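Local coordinates for protein Ent-copalyl diphosphate synthase (Streptomyces platensis, PDB 5BP8) that belongs to the terpene cyclase family and has a fold whose regular structure is almost entirely alpha-helical, probably arranged in two helical domains, at residues D33-L37 with P252-I256; G71-L76 with L112-L117; V267-L271 with A509-A513; L314-Q319 with E357-H361. All blocks are in the same frame, centred on the assembly; numbering follows the deposited sequence.

Contact 1: D33-L37 with P252-I256; sequences DTARL and PVPSI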
loop_
_atom_site.group_PDB
_atom_site.type_symbol
_atom_site.label_atom_id
_atom_site.label_comp_id
_atom_site.label_asym_id
_atom_site.label_seq_id
_atom_site.Cartn_x
_atom_site.Cartn_y
_atom_site.Cartn_z
ATOM N N ASP A 33 6.525 -10.312 -1.459
ATOM C CA ASP A 33 7.636 -10.449 -0.520
ATOM C C ASP A 33 7.736 -11.882 -0.015
ATOM O O ASP A 33 8.811 -12.335 0.353
ATOM C CB ASP A 33 7.560 -9.505 0.700
ATOM C CG ASP A 33 8.390 -8.232 0.529
ATOM O OD1 ASP A 33 8.288 -7.569 -0.523
ATOM O OD2 ASP A 33 9.103 -7.844 1.469
ATOM N N THR A 34 6.625 -12.587 0.063
ATOM C CA THR A 34 6.681 -13.970 0.487
ATOM C C THR A 34 7.596 -14.755 -0.461
ATOM O O THR A 34 8.478 -15.549 -0.011
ATOM C CB THR A 34 5.250 -14.572 0.540
ATOM O OG1 THR A 34 4.464 -13.863 1.504
ATOM C CG2 THR A 34 5.301 -16.013 0.909
ATOM N N ALA A 35 7.408 -14.534 -1.764
ATOM C CA ALA A 35 8.277 -15.128 -2.771
ATOM C C ALA A 35 9.731 -14.614 -2.669
ATOM O O ALA A 35 10.691 -15.406 -2.774
ATOM C CB ALA A 35 7.720 -14.888 -4.160
ATOM N N ARG A 36 9.905 -13.308 -2.454
ATOM C CA ARG A 36 11.250 -12.779 -2.271
ATOM C C ARG A 36 11.985 -13.503 -1.119
ATOM O O ARG A 36 13.184 -13.804 -1.260
ATOM C CB ARG A 36 11.280 -11.267 -2.061
ATOM C CG ARG A 36 10.924 -10.408 -3.287
ATOM C CD ARG A 36 11.825 -10.620 -4.511
ATOM N NE ARG A 36 11.406 -11.818 -5.224
ATOM C CZ ARG A 36 12.217 -12.729 -5.744
ATOM N NH1 ARG A 36 11.684 -13.837 -6.274
ATOM N NH2 ARG A 36 13.535 -12.544 -5.782
ATOM N N LEU A 37 11.297 -13.777 -0.002
ATOM C CA LEU A 37 11.955 -14.474 1.093
ATOM C C LEU A 37 12.313 -15.895 0.761
ATOM O O LEU A 37 13.359 -16.405 1.220
ATOM C CB LEU A 37 11.142 -14.375 2.391
ATOM C CG LEU A 37 11.009 -12.967 2.993
ATOM C CD1 LEU A 37 10.369 -13.048 4.369
ATOM C CD2 LEU A 37 12.341 -12.252 3.057
ATOM N N PRO A 252 4.196 -16.501 5.663
ATOM C CA PRO A 252 4.038 -15.429 4.673
ATOM C C PRO A 252 4.220 -14.042 5.285
ATOM O O PRO A 252 4.077 -13.876 6.517
ATOM C CB PRO A 252 2.609 -15.629 4.152
ATOM C CG PRO A 252 2.219 -17.015 4.544
ATOM C CD PRO A 252 2.979 -17.321 5.792
ATOM N N VAL A 253 4.555 -13.060 4.443
ATOM C CA VAL A 253 4.909 -11.724 4.923
ATOM C C VAL A 253 4.277 -10.655 4.021
ATOM O O VAL A 253 4.050 -10.907 2.828
ATOM C CB VAL A 253 6.430 -11.548 4.981
ATOM C CG1 VAL A 253 7.046 -12.504 6.013
ATOM C CG2 VAL A 253 7.063 -11.781 3.620
ATOM N N PRO A 254 4.000 -9.476 4.592
ATOM C CA PRO A 254 3.603 -8.310 3.816
ATOM C C PRO A 254 4.832 -7.682 3.134
ATOM O O PRO A 254 5.974 -8.002 3.481
ATOM C CB PRO A 254 3.086 -7.369 4.878
ATOM C CG PRO A 254 3.968 -7.656 6.057
ATOM C CD PRO A 254 4.087 -9.153 6.030
ATOM N N SER A 255 4.601 -6.757 2.215
ATOM C CA SER A 255 5.691 -6.072 1.503
ATOM C C SER A 255 6.173 -4.793 2.213
ATOM O O SER A 255 7.215 -4.228 1.865
ATOM C CB SER A 255 5.255 -5.748 0.071
ATOM O OG SER A 255 4.265 -4.719 0.038
ATOM N N ILE A 256 5.384 -4.335 3.183
ATOM C CA ILE A 256 5.696 -3.145 3.954
ATOM C C ILE A 256 5.256 -3.370 5.387
ATOM O O ILE A 256 4.099 -3.753 5.637
ATOM C CB ILE A 256 5.070 -1.862 3.329
ATOM C CG1 ILE A 256 5.474 -0.624 4.129
ATOM C CG2 ILE A 256 3.573 -1.983 3.182
ATOM C CD1 ILE A 256 5.115 0.683 3.439
HETATM O O HOH W 1 9.059 -5.078 -0.003
HETATM O O HOH W 2 4.394 -9.405 0.158
#

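Contact 2: G71-L76 with L112-L117; sequences GLVPTL and LRDGLL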
loop_
_atom_site.group_PDB
_atom_site.type_symbol
_atom_site.label_atom_id
_atom_site.label_comp_id
_atom_site.label_asym_id
_atom_site.label_seq_id
_atom_site.Cartn_x
_atom_site.Cartn_y
_atom_site.Cartn_z
ATOM N N GLY A 71 -1.093 -8.747 -11.929
ATOM C CA GLY A 71 -0.450 -10.081 -11.788
ATOM C C GLY A 71 1.006 -10.128 -12.202
ATOM O O GLY A 71 1.728 -11.091 -11.878
ATOM N N LEU A 72 1.479 -9.129 -12.941
ATOM C CA LEU A 72 2.822 -9.241 -13.550
ATOM C C LEU A 72 3.919 -9.295 -12.476
ATOM O O LEU A 72 4.718 -10.257 -12.415
ATOM C CB LEU A 72 3.076 -8.091 -14.524
ATOM C CG LEU A 72 4.496 -8.018 -15.130
ATOM C CD1 LEU A 72 4.862 -9.312 -15.830
ATOM C CD2 LEU A 72 4.597 -6.835 -16.071
ATOM N N VAL A 73 3.951 -8.292 -11.593
ATOM C CA VAL A 73 5.000 -8.298 -10.564
ATOM C C VAL A 73 4.962 -9.521 -9.618
ATOM O O VAL A 73 5.987 -10.205 -9.417
ATOM C CB VAL A 73 5.018 -6.981 -9.783
ATOM C CG1 VAL A 73 5.836 -7.112 -8.518
ATOM C CG2 VAL A 73 5.520 -5.855 -10.694
ATOM N N PRO A 74 3.788 -9.840 -9.036
ATOM C CA PRO A 74 3.832 -11.002 -8.161
ATOM C C PRO A 74 4.101 -12.344 -8.872
ATOM O O PRO A 74 4.723 -13.241 -8.259
ATOM C CB PRO A 74 2.454 -10.991 -7.494
ATOM C CG PRO A 74 1.595 -10.194 -8.393
ATOM C CD PRO A 74 2.496 -9.170 -8.997
ATOM N N THR A 75 3.689 -12.479 -10.126
ATOM C CA THR A 75 3.964 -13.712 -10.888
ATOM C C THR A 75 5.454 -13.812 -11.161
ATOM O O THR A 75 6.098 -14.884 -10.960
ATOM C CB THR A 75 3.122 -13.797 -12.180
ATOM O OG1 THR A 75 1.734 -13.735 -11.855
ATOM C CG2 THR A 75 3.414 -15.114 -12.915
ATOM N N LEU A 76 6.047 -12.699 -11.565
ATOM C CA LEU A 76 7.517 -12.650 -11.690
ATOM C C LEU A 76 8.220 -13.084 -10.400
ATOM O O LEU A 76 9.137 -13.913 -10.442
ATOM C CB LEU A 76 8.009 -11.271 -12.123
ATOM C CG LEU A 76 7.733 -10.882 -13.592
ATOM C CD1 LEU A 76 8.024 -9.398 -13.722
ATOM C CD2 LEU A 76 8.547 -11.738 -14.555
ATOM N N LEU A 112 3.105 -15.835 -17.692
ATOM C CA LEU A 112 3.991 -14.743 -18.105
ATOM C C LEU A 112 4.074 -14.634 -19.641
ATOM O O LEU A 112 3.867 -13.558 -20.237
ATOM C CB LEU A 112 5.386 -14.919 -17.517
ATOM C CG LEU A 112 5.490 -14.707 -16.001
ATOM C CD1 LEU A 112 6.835 -15.201 -15.482
ATOM C CD2 LEU A 112 5.293 -13.243 -15.668
ATOM N N ARG A 113 4.358 -15.753 -20.273
ATOM C CA ARG A 113 4.521 -15.808 -21.726
ATOM C C ARG A 113 3.233 -15.562 -22.482
ATOM O O ARG A 113 3.275 -14.935 -23.544
ATOM C CB ARG A 113 5.097 -17.175 -22.110
ATOM C CG ARG A 113 5.578 -17.323 -23.558
ATOM C CD ARG A 113 6.726 -18.343 -23.587
ATOM N NE ARG A 113 7.116 -18.785 -24.939
ATOM C CZ ARG A 113 6.538 -19.791 -25.611
ATOM N NH1 ARG A 113 5.515 -20.462 -25.091
ATOM N NH2 ARG A 113 6.984 -20.119 -26.817
ATOM N N ASP A 114 2.103 -16.037 -21.950
ATOM C CA ASP A 114 0.840 -16.028 -22.664
ATOM C C ASP A 114 0.049 -14.728 -22.510
ATOM O O ASP A 114 -0.949 -14.552 -23.176
ATOM C CB ASP A 114 -0.054 -17.199 -22.261
ATOM C CG ASP A 114 0.518 -18.563 -22.680
ATOM O OD1 ASP A 114 1.488 -18.617 -23.482
ATOM O OD2 ASP A 114 -0.014 -19.587 -22.176
ATOM N N GLY A 115 0.443 -13.838 -21.608
ATOM C CA GLY A 115 -0.303 -12.593 -21.489
ATOM C C GLY A 115 0.288 -11.530 -20.590
ATOM O O GLY A 115 0.161 -10.337 -20.869
ATOM N N LEU A 116 0.905 -11.925 -19.491
ATOM C CA LEU A 116 1.315 -10.922 -18.520
ATOM C C LEU A 116 2.444 -10.042 -19.060
ATOM O O LEU A 116 2.452 -8.833 -18.793
ATOM C CB LEU A 116 1.734 -11.541 -17.189
ATOM C CG LEU A 116 0.611 -12.132 -16.325
ATOM C CD1 LEU A 116 1.258 -13.025 -15.258
ATOM C CD2 LEU A 116 -0.299 -11.107 -15.691
ATOM N N LEU A 117 3.413 -10.636 -19.749
ATOM C CA LEU A 117 4.592 -9.862 -20.185
ATOM C C LEU A 117 4.224 -8.836 -21.256
ATOM O O LEU A 117 4.893 -7.802 -21.392
ATOM C CB LEU A 117 5.706 -10.769 -20.667
ATOM C CG LEU A 117 6.434 -11.453 -19.496
ATOM C CD1 LEU A 117 7.215 -12.602 -20.075
ATOM C CD2 LEU A 117 7.324 -10.524 -18.678
#

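Contact 3: V267-L271 with A509-A513; sequences VLNSL and AARLA. With SO4 (sulfate ion), chain C.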
loop_
_atom_site.group_PDB
_atom_site.type_symbol
_atom_site.label_atom_id
_atom_site.label_comp_id
_atom_site.label_asym_id
_atom_site.label_seq_id
_atom_site.Cartn_x
_atom_site.Cartn_y
_atom_site.Cartn_z
ATOM N N VAL A 267 -6.480 5.771 11.148
ATOM C CA VAL A 267 -7.444 5.339 12.140
ATOM C C VAL A 267 -8.041 6.545 12.865
ATOM O O VAL A 267 -9.276 6.665 12.979
ATOM C CB VAL A 267 -6.842 4.358 13.163
ATOM C CG1 VAL A 267 -7.816 4.135 14.308
ATOM C CG2 VAL A 267 -6.511 3.020 12.499
ATOM N N LEU A 268 -7.182 7.442 13.353
ATOM C CA LEU A 268 -7.680 8.635 14.028
ATOM C C LEU A 268 -8.550 9.520 13.131
ATOM O O LEU A 268 -9.602 10.015 13.571
ATOM C CB LEU A 268 -6.515 9.437 14.597
ATOM C CG LEU A 268 -5.839 8.820 15.812
ATOM C CD1 LEU A 268 -4.539 9.540 16.088
ATOM C CD2 LEU A 268 -6.796 8.892 17.004
ATOM N N ASN A 269 -8.162 9.706 11.870
ATOM C CA ASN A 269 -8.971 10.533 10.960
ATOM C C ASN A 269 -10.299 9.902 10.586
ATOM O O ASN A 269 -11.312 10.594 10.470
ATOM C CB ASN A 269 -8.197 10.956 9.702
ATOM C CG ASN A 269 -7.097 11.963 10.017
ATOM O OD1 ASN A 269 -7.226 12.792 10.932
ATOM N ND2 ASN A 269 -6.000 11.888 9.271
ATOM N N SER A 270 -10.318 8.586 10.432
ATOM C CA SER A 270 -11.571 7.889 10.196
ATOM C C SER A 270 -12.514 8.041 11.391
ATOM O O SER A 270 -13.696 8.346 11.211
ATOM C CB SER A 270 -11.308 6.409 9.913
ATOM O OG SER A 270 -10.729 6.268 8.625
ATOM N N LEU A 271 -11.997 7.842 12.594
ATOM C CA LEU A 271 -12.816 7.973 13.813
ATOM C C LEU A 271 -13.314 9.390 14.037
ATOM O O LEU A 271 -14.448 9.572 14.499
ATOM C CB LEU A 271 -12.060 7.484 15.038
ATOM C CG LEU A 271 -12.310 6.015 15.384
ATOM C CD1 LEU A 271 -12.521 5.135 14.160
ATOM C CD2 LEU A 271 -11.139 5.501 16.195
ATOM N N ALA A 509 -11.221 0.595 10.272
ATOM C CA ALA A 509 -11.589 1.929 10.759
ATOM C C ALA A 509 -12.508 2.634 9.777
ATOM O O ALA A 509 -13.453 3.317 10.167
ATOM C CB ALA A 509 -10.355 2.762 11.064
ATOM N N ALA A 510 -12.251 2.448 8.485
ATOM C CA ALA A 510 -13.103 2.979 7.462
ATOM C C ALA A 510 -14.511 2.389 7.511
ATOM O O ALA A 510 -15.512 3.110 7.336
ATOM C CB ALA A 510 -12.474 2.773 6.084
ATOM N N ARG A 511 -14.586 1.093 7.761
ATOM C CA ARG A 511 -15.860 0.401 7.875
ATOM C C ARG A 511 -16.647 0.954 9.074
ATOM O O ARG A 511 -17.830 1.267 8.962
ATOM C CB ARG A 511 -15.671 -1.101 8.022
ATOM C CG ARG A 511 -16.961 -1.875 8.243
ATOM C CD ARG A 511 -16.696 -3.361 8.449
ATOM N NE ARG A 511 -17.927 -4.141 8.517
ATOM C CZ ARG A 511 -18.592 -4.456 9.637
ATOM N NH1 ARG A 511 -18.175 -4.064 10.835
ATOM N NH2 ARG A 511 -19.684 -5.196 9.552
ATOM N N LEU A 512 -15.957 1.098 10.191
ATOM C CA LEU A 512 -16.611 1.611 11.411
ATOM C C LEU A 512 -17.200 3.007 11.177
ATOM O O LEU A 512 -18.369 3.261 11.514
ATOM C CB LEU A 512 -15.645 1.584 12.582
ATOM C CG LEU A 512 -16.164 2.185 13.908
ATOM C CD1 LEU A 512 -17.422 1.486 14.367
ATOM C CD2 LEU A 512 -15.106 2.116 14.990
ATOM N N ALA A 513 -16.408 3.890 10.576
ATOM C CA ALA A 513 -16.867 5.235 10.212
ATOM C C ALA A 513 -18.111 5.221 9.327
ATOM O O ALA A 513 -19.085 5.945 9.592
ATOM C CB ALA A 513 -15.748 6.013 9.549
HETATM S S SO4 C . -21.301 -5.551 12.974
HETATM O O1 SO4 C . -22.567 -4.842 13.306
HETATM O O2 SO4 C . -21.417 -6.069 11.600
HETATM O O3 SO4 C . -21.083 -6.685 13.898
HETATM O O4 SO4 C . -20.165 -4.607 13.099
#

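Contact 4: L314-Q319 with E357-H361; sequences LFALAQ and EALGH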
loop_
_atom_site.group_PDB
_atom_site.type_symbol
_atom_site.label_atom_id
_atom_site.label_comp_id
_atom_site.label_asym_id
_atom_site.label_seq_id
_atom_site.Cartn_x
_atom_site.Cartn_y
_atom_site.Cartn_z
ATOM N N LEU A 314 -0.662 15.577 10.695
ATOM C CA LEU A 314 -0.976 16.926 11.194
ATOM C C LEU A 314 -2.471 17.088 11.428
ATOM O O LEU A 314 -2.883 17.602 12.461
ATOM C CB LEU A 314 -0.485 17.989 10.229
ATOM C CG LEU A 314 1.028 18.215 10.209
ATOM C CD1 LEU A 314 1.468 18.940 8.948
ATOM C CD2 LEU A 314 1.432 19.006 11.460
ATOM N N PHE A 315 -3.271 16.618 10.480
ATOM C CA PHE A 315 -4.724 16.658 10.565
ATOM C C PHE A 315 -5.210 15.812 11.731
ATOM O O PHE A 315 -6.054 16.244 12.526
ATOM C CB PHE A 315 -5.317 16.189 9.204
ATOM C CG PHE A 315 -6.821 16.321 9.055
ATOM C CD1 PHE A 315 -7.519 17.451 9.475
ATOM C CD2 PHE A 315 -7.542 15.319 8.376
ATOM C CE1 PHE A 315 -8.895 17.525 9.295
ATOM C CE2 PHE A 315 -8.901 15.402 8.177
ATOM C CZ PHE A 315 -9.587 16.516 8.632
ATOM N N ALA A 316 -4.664 14.611 11.879
ATOM C CA ALA A 316 -5.062 13.739 12.970
ATOM C C ALA A 316 -4.762 14.350 14.342
ATOM O O ALA A 316 -5.618 14.319 15.247
ATOM C CB ALA A 316 -4.352 12.398 12.852
ATOM N N LEU A 317 -3.551 14.884 14.485
ATOM C CA LEU A 317 -3.144 15.511 15.735
ATOM C C LEU A 317 -4.045 16.697 16.052
ATOM O O LEU A 317 -4.572 16.793 17.182
ATOM C CB LEU A 317 -1.675 15.917 15.708
ATOM C CG LEU A 317 -0.669 14.771 15.841
ATOM C CD1 LEU A 317 0.716 15.251 15.443
ATOM C CD2 LEU A 317 -0.663 14.163 17.239
ATOM N N ALA A 318 -4.258 17.560 15.067
ATOM C CA ALA A 318 -5.048 18.776 15.270
ATOM C C ALA A 318 -6.507 18.497 15.585
ATOM O O ALA A 318 -7.127 19.202 16.394
ATOM C CB ALA A 318 -4.905 19.707 14.081
ATOM N N GLN A 319 -7.072 17.463 14.977
ATOM C CA GLN A 319 -8.436 17.069 15.304
ATOM C C GLN A 319 -8.586 16.502 16.708
ATOM O O GLN A 319 -9.710 16.394 17.213
ATOM C CB GLN A 319 -8.996 16.063 14.293
ATOM C CG GLN A 319 -9.199 16.651 12.927
ATOM C CD GLN A 319 -9.992 15.747 12.018
ATOM O OE1 GLN A 319 -11.175 15.975 11.800
ATOM N NE2 GLN A 319 -9.340 14.706 11.474
ATOM N N GLU A 357 -6.969 19.193 3.626
ATOM C CA GLU A 357 -7.533 18.988 4.951
ATOM C C GLU A 357 -6.628 19.524 6.059
ATOM O O GLU A 357 -7.116 20.198 6.970
ATOM C CB GLU A 357 -7.867 17.527 5.215
ATOM C CG GLU A 357 -8.898 16.965 4.231
ATOM C CD GLU A 357 -9.181 15.497 4.466
ATOM O OE1 GLU A 357 -8.199 14.737 4.748
ATOM O OE2 GLU A 357 -10.375 15.116 4.378
ATOM N N ALA A 358 -5.340 19.195 6.028
ATOM C CA ALA A 358 -4.460 19.634 7.099
ATOM C C ALA A 358 -4.449 21.178 7.172
ATOM O O ALA A 358 -4.587 21.765 8.263
ATOM C CB ALA A 358 -3.065 19.111 6.903
ATOM N N LEU A 359 -4.280 21.809 6.016
ATOM C CA LEU A 359 -4.217 23.272 5.947
ATOM C C LEU A 359 -5.551 23.916 6.296
ATOM O O LEU A 359 -5.610 24.826 7.145
ATOM C CB LEU A 359 -3.732 23.735 4.581
ATOM C CG LEU A 359 -2.326 23.289 4.201
ATOM C CD1 LEU A 359 -1.966 23.876 2.861
ATOM C CD2 LEU A 359 -1.268 23.656 5.232
ATOM N N GLY A 360 -6.613 23.448 5.648
ATOM C CA GLY A 360 -7.953 23.970 5.875
ATOM C C GLY A 360 -8.378 23.828 7.312
ATOM O O GLY A 360 -8.967 24.766 7.911
ATOM N N HIS A 361 -8.050 22.686 7.911
ATOM C CA HIS A 361 -8.416 22.472 9.282
ATOM C C HIS A 361 -7.602 23.370 10.213
ATOM O O HIS A 361 -8.140 23.886 11.211
ATOM C CB HIS A 361 -8.234 21.034 9.709
ATOM C CG HIS A 361 -8.608 20.801 11.135
ATOM N ND1 HIS A 361 -7.679 20.795 12.151
ATOM C CD2 HIS A 361 -9.812 20.626 11.724
ATOM C CE1 HIS A 361 -8.293 20.578 13.298
ATOM N NE2 HIS A 361 -9.586 20.467 13.066
#

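Contact 1: D33-L37 with P252-I256
Val253, Asp33 and Thr34 carry most of this buried contact, in which one turn of helix 31-40 lies against the extended loop leading from helix 237-249 to helix 260-274. Val253 meets the helix in two ways. Its backbone N donates a nearly straight hydrogen bond of 3.0 Å to Thr34 OG1, and its methyl CG2 sits 3.7 Å from Asp33 CB and 3.6 Å from Leu37 CD1, filling the groove between these two side chains. The hydroxyl of Thr34 is used twice, since it also bonds back to the carbonyl of Ser30, and Ser30 pairs with Val253 through the backbone as well. The CA-to-CB bond of Asp33 is directed toward the loop. Its CB lies 3.5 Å from Pro254 O, while OD1 takes a hydrogen bond from a water at 2.7 Å that also donates to Ser255 O at 2.8 Å; OD2 is held by the backbone N of Ala222. A second water accepts from Asp33 N at 2.8 Å and donates to Val253 O at 3.1 Å, so this water bridges the two backbones. Ser255 OG bonds to Asp497, tying the loop to the far C-terminal part of the chain. The arrangement brings together the two ends of a chain segment of some 215 residues, consistent with the inserted gamma domain of a two-domain class II terpene cyclase.

Contact 2: G71-L76 with L112-L117
This is apolar packing between two antiparallel helices, the start of helix 72-86 against the end of helix 98-116, neighbours along the chain in the N-terminal half of the fold. The short segments run at 168° to each other with axes 11.5 Å apart, a spacing filled by leucine side chains. Leu116 buries the most surface. It points at the opposite helix, its CD2 lying 3.8 Å from Leu72 N and 3.9 Å from Gly71 C, where the glycine leaves room for it; a side chain there would crowd this methyl. Leu72 CD1 reaches Leu112 CD2 and Leu117 CD2, each at 4.0 Å, and Leu76 CD2 extends the cluster to Leu112 CD2 at 3.8 Å. Thr75 adds its methyl CG2, 3.7 Å from Leu112 CG, while its hydroxyl OG1 turns back to Gly71 O at 2.6 Å and also bonds to Trp64 N. Across the second helix a pi-type turn, with Leu117 N bonded to Leu112 O at 3.0 Å, places Leu117 so that its CD2 can reach Leu72 CD1. Helix 127-144 covers Leu76 from another side. Such leucine-rich antiparallel pairing of consecutive helices is the helical hairpin from which the alpha-alpha barrels of terpene cyclases are built.

Contact 3: V267-L271 with A509-A513
The contact probably belongs to the ring of a helical barrel: helix 260-274 and helix 504-518, far apart in sequence, lie side by side and nearly parallel, at 6° with axes 8.7 Å apart. Small residues permit this closeness. Ala509 and Ser270 point at each other, with Ala509 CB 3.9 Å from Ser270 CB. One turn on, Ala513 CB rests 3.5 Å from Ser270 O. The Ser270 hydroxyl is turned back to its own helix, bonding to Trp266 O. Flanking this seam, Val267 CG2 meets Ala509 CB at 4.1 Å and Leu271 CD1 meets Leu512 CD2 at 4.1 Å. Arg511 leaves the interface and holds a sulfate ion, probably from the crystallisation liquor, through NH1 to O4 at 3.1 Å and NH2 to O2 at 2.8 Å; the sulfate is also hydrogen-bonded to Arg8. Parallel packing of a chain's last helix on a much earlier one is consistent with the ring of an (alpha/alpha)6 barrel, the fold of the terpene cyclase beta domain.

Contact 4: L314-Q319 with E357-H361
Aromatic interactions dominate. Phe315 and His361, which bury the most surface, form an offset edge-to-face pair, the edge of Phe315 directed at the face of His361, with centroids of the two rings 5.5 Å apart and planes at 71°. Each ring also receives a CH-pi contact: Glu357 CB stands 3.8 Å from the centroid of the Phe315 ring, almost on its normal, and Gln319 CG lies 4.1 Å from the centroid of the His361 ring. The two aromatic side chains thus interlock with the aliphatic stems of polar residues from opposite helices. At its rim the Phe315 ring touches His361 through CE1 and CB, 3.6 Å apart. Helices 307-319 and 349-365, whose short segments cross at 34° with axes 8.9 Å apart, run in roughly the same direction, as neighbours within one layer of an (alpha/alpha)6 barrel do, and the second falls in the squalene-hopene cyclase C-terminal family region. Apolar packing is lighter. Ala358 is the point of closest backbone approach, its CA 4.6 Å from Phe315 CA, and its CB meets Leu314 CB at 4.4 Å. Ala318 CB abuts the edge of the histidine ring, 3.6 Å from His361 ND1. Beyond, Phe416 of helix 402-416 covers both Glu357 and His361.

In the fold
The contacts fall into two pairs. Contacts 1 and 2 share the N-terminal half of the chain, with centres about 18 Å apart and nearest atoms about 5 Å apart; contact 2 joins consecutive helices within the segment whose ends contact 1 brings together. Contacts 3 and 4, with centres about 15 Å apart, touch: Asn269 OD1 lies 2.9 Å from Gln319 NE2, so helix 307-319 bridges helices 260-274 and 349-365 in what is probably one ring of the barrel. The pairs probably lie in different domains; contacts 2 and 4, on opposite sides of the chain's centre, have centres about 41 Å apart. The sulfate, probably from the crystallisation liquor, lies beside contact 3, bound by Arg511.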